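Local coordinates for nodulation fucosyltransferase NodZ (Bradyrhizobium sp., PDB 2HHC), which belongs to the NodZ family of glycosyltransferases, with the two-domain GT-B type of fold, at residues A[26-39]-A[64-76]. Numbering follows the deposited sequence.
Sequences WSYAQRTGRTLVID and IAGVPVICDDRVN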
# COMPACT_ATOMS: atom_id res chain seq x y z
N TRP A 26 0.54 -9.55 -10.05
CA TRP A 26 -0.35 -10.71 -9.92
C TRP A 26 -1.22 -10.83 -11.19
O TRP A 26 -1.44 -11.90 -11.74
CB TRP A 26 -1.22 -10.59 -8.62
CG TRP A 26 -2.24 -11.71 -8.59
CD1 TRP A 26 -2.07 -12.97 -8.10
CD2 TRP A 26 -3.53 -11.68 -9.19
NE1 TRP A 26 -3.19 -13.70 -8.32
CE2 TRP A 26 -4.09 -12.96 -9.04
CE3 TRP A 26 -4.27 -10.67 -9.85
CZ2 TRP A 26 -5.37 -13.26 -9.50
CZ3 TRP A 26 -5.51 -10.97 -10.33
CH2 TRP A 26 -6.05 -12.24 -10.17
N SER A 27 -1.76 -9.71 -11.64
CA SER A 27 -2.68 -9.71 -12.75
C SER A 27 -1.96 -10.21 -14.01
O SER A 27 -2.52 -10.99 -14.76
CB SER A 27 -3.23 -8.30 -12.94
OG SER A 27 -4.05 -8.27 -14.08
N TYR A 28 -0.73 -9.79 -14.23
CA TYR A 28 0.01 -10.25 -15.40
C TYR A 28 0.38 -11.73 -15.28
O TYR A 28 0.27 -12.48 -16.26
CB TYR A 28 1.25 -9.42 -15.68
CG TYR A 28 1.82 -9.63 -17.04
CD1 TYR A 28 1.16 -9.17 -18.16
CD2 TYR A 28 3.03 -10.32 -17.23
CE1 TYR A 28 1.64 -9.38 -19.42
CE2 TYR A 28 3.53 -10.54 -18.52
CZ TYR A 28 2.83 -10.05 -19.60
OH TYR A 28 3.28 -10.21 -20.91
N ALA A 29 0.75 -12.16 -14.08
CA ALA A 29 1.02 -13.60 -13.82
C ALA A 29 -0.22 -14.45 -14.11
O ALA A 29 -0.14 -15.53 -14.70
CB ALA A 29 1.47 -13.80 -12.41
N GLN A 30 -1.39 -13.97 -13.72
CA GLN A 30 -2.61 -14.71 -13.95
C GLN A 30 -2.89 -14.81 -15.45
O GLN A 30 -3.20 -15.87 -15.99
CB GLN A 30 -3.88 -14.17 -13.21
CG GLN A 30 -5.04 -15.24 -13.22
CD GLN A 30 -6.49 -14.78 -12.81
OE1 GLN A 30 -7.32 -15.61 -12.33
NE2 GLN A 30 -6.79 -13.52 -13.03
N ARG A 31 -2.74 -13.68 -16.14
CA ARG A 31 -3.13 -13.61 -17.56
C ARG A 31 -2.23 -14.55 -18.36
O ARG A 31 -2.68 -15.18 -19.32
CB ARG A 31 -2.96 -12.15 -18.03
CG ARG A 31 -3.35 -11.86 -19.48
CD ARG A 31 -2.73 -10.52 -19.98
NE ARG A 31 -2.16 -10.72 -21.31
CZ ARG A 31 -1.44 -9.81 -21.98
NH1 ARG A 31 -1.22 -8.60 -21.49
NH2 ARG A 31 -0.96 -10.14 -23.18
N THR A 32 -0.95 -14.65 -17.96
CA THR A 32 0.04 -15.32 -18.78
C THR A 32 0.55 -16.68 -18.28
O THR A 32 1.48 -17.24 -18.88
CB THR A 32 1.25 -14.43 -19.11
OG1 THR A 32 1.92 -14.08 -17.91
CG2 THR A 32 0.84 -13.15 -19.86
N GLY A 33 -0.02 -17.19 -17.19
CA GLY A 33 0.33 -18.51 -16.69
C GLY A 33 1.71 -18.55 -16.09
O GLY A 33 2.45 -19.51 -16.31
N ARG A 34 2.03 -17.54 -15.31
CA ARG A 34 3.33 -17.46 -14.64
C ARG A 34 3.18 -17.59 -13.13
O ARG A 34 2.14 -17.23 -12.55
CB ARG A 34 4.02 -16.14 -14.98
CG ARG A 34 4.36 -15.95 -16.45
CD ARG A 34 4.78 -14.52 -16.72
NE ARG A 34 5.02 -14.29 -18.15
CZ ARG A 34 6.20 -14.37 -18.76
NH1 ARG A 34 7.30 -14.72 -18.10
NH2 ARG A 34 6.29 -14.11 -20.05
N THR A 35 4.28 -17.97 -12.49
CA THR A 35 4.37 -18.00 -11.05
C THR A 35 4.72 -16.60 -10.57
O THR A 35 5.61 -15.96 -11.11
CB THR A 35 5.41 -19.03 -10.62
OG1 THR A 35 4.91 -20.32 -10.94
CG2 THR A 35 5.76 -18.98 -9.11
N LEU A 36 4.06 -16.14 -9.50
CA LEU A 36 4.33 -14.85 -8.87
C LEU A 36 5.29 -14.95 -7.71
O LEU A 36 5.13 -15.79 -6.83
CB LEU A 36 3.04 -14.23 -8.37
CG LEU A 36 3.12 -12.88 -7.68
CD1 LEU A 36 3.52 -11.76 -8.68
CD2 LEU A 36 1.76 -12.56 -7.10
N VAL A 37 6.35 -14.17 -7.77
CA VAL A 37 7.34 -14.12 -6.73
C VAL A 37 7.22 -12.75 -6.04
O VAL A 37 7.26 -11.68 -6.69
CB VAL A 37 8.75 -14.21 -7.34
CG1 VAL A 37 9.80 -14.15 -6.25
CG2 VAL A 37 8.92 -15.46 -8.18
N ILE A 38 7.01 -12.74 -4.73
CA ILE A 38 6.90 -11.51 -3.94
C ILE A 38 8.29 -11.28 -3.34
O ILE A 38 8.73 -12.06 -2.50
CB ILE A 38 5.83 -11.61 -2.85
CG1 ILE A 38 4.50 -12.11 -3.42
CG2 ILE A 38 5.71 -10.24 -2.16
CD1 ILE A 38 3.35 -12.20 -2.41
N ASP A 39 8.97 -10.27 -3.84
CA ASP A 39 10.39 -10.02 -3.47
C ASP A 39 10.51 -8.66 -2.79
O ASP A 39 10.64 -7.60 -3.44
CB ASP A 39 11.28 -10.09 -4.68
CG ASP A 39 12.72 -9.86 -4.34
OD1 ASP A 39 13.09 -9.71 -3.15
OD2 ASP A 39 13.52 -9.79 -5.33
N ILE A 64 -2.48 -17.34 -4.84
CA ILE A 64 -3.45 -16.25 -4.77
C ILE A 64 -4.36 -16.39 -5.95
O ILE A 64 -3.96 -16.23 -7.11
CB ILE A 64 -2.77 -14.83 -4.74
CG1 ILE A 64 -1.93 -14.67 -3.46
CG2 ILE A 64 -3.84 -13.72 -4.91
CD1 ILE A 64 -1.07 -13.44 -3.44
N ALA A 65 -5.59 -16.82 -5.65
CA ALA A 65 -6.60 -16.95 -6.67
C ALA A 65 -6.16 -17.69 -7.93
O ALA A 65 -6.34 -17.26 -9.09
CB ALA A 65 -7.22 -15.61 -7.00
N GLY A 66 -5.49 -18.83 -7.71
CA GLY A 66 -5.06 -19.71 -8.81
C GLY A 66 -3.65 -19.53 -9.34
O GLY A 66 -3.14 -20.34 -10.14
N VAL A 67 -3.00 -18.47 -8.87
CA VAL A 67 -1.65 -18.15 -9.30
C VAL A 67 -0.71 -18.67 -8.21
O VAL A 67 -0.82 -18.26 -7.04
CB VAL A 67 -1.44 -16.63 -9.49
CG1 VAL A 67 0.05 -16.29 -9.70
CG2 VAL A 67 -2.30 -16.01 -10.65
N PRO A 68 0.24 -19.55 -8.59
CA PRO A 68 1.22 -20.00 -7.60
C PRO A 68 2.10 -18.84 -7.14
O PRO A 68 2.44 -17.93 -7.92
CB PRO A 68 2.08 -21.01 -8.39
CG PRO A 68 1.34 -21.29 -9.61
CD PRO A 68 0.49 -20.13 -9.92
N VAL A 69 2.49 -18.84 -5.87
CA VAL A 69 3.26 -17.74 -5.25
C VAL A 69 4.45 -18.27 -4.48
O VAL A 69 4.33 -19.23 -3.75
CB VAL A 69 2.38 -16.94 -4.30
CG1 VAL A 69 3.17 -15.87 -3.55
CG2 VAL A 69 1.23 -16.32 -5.05
N ILE A 70 5.58 -17.60 -4.68
CA ILE A 70 6.79 -17.74 -3.86
C ILE A 70 6.97 -16.43 -3.12
O ILE A 70 7.18 -15.39 -3.74
CB ILE A 70 8.01 -18.03 -4.71
CG1 ILE A 70 7.84 -19.37 -5.45
CG2 ILE A 70 9.26 -18.11 -3.84
CD1 ILE A 70 8.82 -19.63 -6.57
N CYS A 71 6.93 -16.45 -1.79
CA CYS A 71 6.91 -15.22 -1.00
C CYS A 71 7.96 -15.12 0.10
O CYS A 71 7.84 -14.23 0.97
CB CYS A 71 5.56 -15.13 -0.25
SG CYS A 71 5.36 -16.28 1.13
N ASP A 72 9.00 -15.94 0.05
CA ASP A 72 9.84 -16.09 1.18
C ASP A 72 11.33 -16.11 0.86
O ASP A 72 11.71 -15.55 -0.17
CB ASP A 72 9.40 -17.31 1.93
CG ASP A 72 9.51 -18.61 1.12
OD1 ASP A 72 10.27 -18.64 0.13
OD2 ASP A 72 8.84 -19.60 1.49
N ASP A 73 12.17 -16.66 1.70
CA ASP A 73 13.60 -16.59 1.45
C ASP A 73 14.11 -17.46 0.31
O ASP A 73 15.28 -17.40 -0.04
CB ASP A 73 14.44 -16.64 2.74
CG ASP A 73 14.44 -15.27 3.59
OD1 ASP A 73 14.84 -15.41 4.76
OD2 ASP A 73 14.13 -14.11 3.13
N ARG A 74 13.24 -18.25 -0.32
CA ARG A 74 13.63 -18.95 -1.54
C ARG A 74 14.09 -17.97 -2.63
O ARG A 74 14.85 -18.37 -3.51
CB ARG A 74 12.50 -19.82 -2.05
CG ARG A 74 12.34 -21.06 -1.24
CD ARG A 74 11.12 -21.91 -1.70
NE ARG A 74 9.91 -21.22 -1.32
CZ ARG A 74 8.68 -21.50 -1.72
NH1 ARG A 74 8.47 -22.47 -2.58
NH2 ARG A 74 7.67 -20.77 -1.25
N VAL A 75 13.71 -16.71 -2.56
CA VAL A 75 14.29 -15.73 -3.51
C VAL A 75 15.83 -15.68 -3.47
O VAL A 75 16.47 -15.28 -4.44
CB VAL A 75 13.66 -14.33 -3.31
CG1 VAL A 75 12.18 -14.39 -3.58
CG2 VAL A 75 13.97 -13.75 -1.94
N ASN A 76 16.43 -16.07 -2.35
CA ASN A 76 17.88 -16.10 -2.18
C ASN A 76 18.50 -17.43 -2.58
O ASN A 76 19.73 -17.58 -2.52
CB ASN A 76 18.24 -15.80 -0.74
CG ASN A 76 18.00 -14.37 -0.36
OD1 ASN A 76 18.16 -13.48 -1.19
ND2 ASN A 76 17.52 -14.13 0.86
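Leu36 sits between two backbone bonds to strand 67-70: its N donates to Pro68 O at 2.9 Å and its O accepts from Ile70 N. Two residues along, Ile38 N donates to Ile70 O at 2.8 Å, so Ile70 is held through both N and O. This is a parallel pairing in an alpha/beta sheet of the Rossmann-like kind found in GT-B proteins; strand 35-39 lies between 67-70 and 6-10, and helix 15-32 leads into it through a Schellman motif at Gly33.

Trp26 ties the helix to the turn that joins strand 67-70 to the outermost strand 63-64. The indole swings out opposite its backbone nitrogen (chi1 174°) to reach this type I' turn, Ile64 to Val67, and NE1 donates to Ile64 O at 2.9 Å in a nearly straight bond (166°). The oxygen lies close to the ring plane, but NE1 stands well above the carbonyl plane; Val67 N meets this oxygen from the opposite face. Two N-H groups grip one carbonyl: that of Val67 closes the turn and that of Trp26 joins it to the helix.

Val67 wedges between helix and strand with both methyls. Its CG2 touches Trp26 NE1 at 3.4 Å and Gln30 CB at 3.5 Å, while CG1 faces Ala29 CB and Leu36 CB. Leu36 and Val69 turn to the sheet face covered by helix 15-32, where Leu22 and Ala25 meet Leu36; Ile38 CD1 rests on Val69 CG1 at 3.8 Å. Val37 and Ile70 point to the other face. Thr35 OG1 hydrogen-bonds Glu4 and lies against Pro68 CB and CG, while CG2 is near Ile70 CD1. Beyond the strand, the side chain of Val75 passes that of Val37 pointing the opposite way, CG1 to CG1 at 3.6 Å.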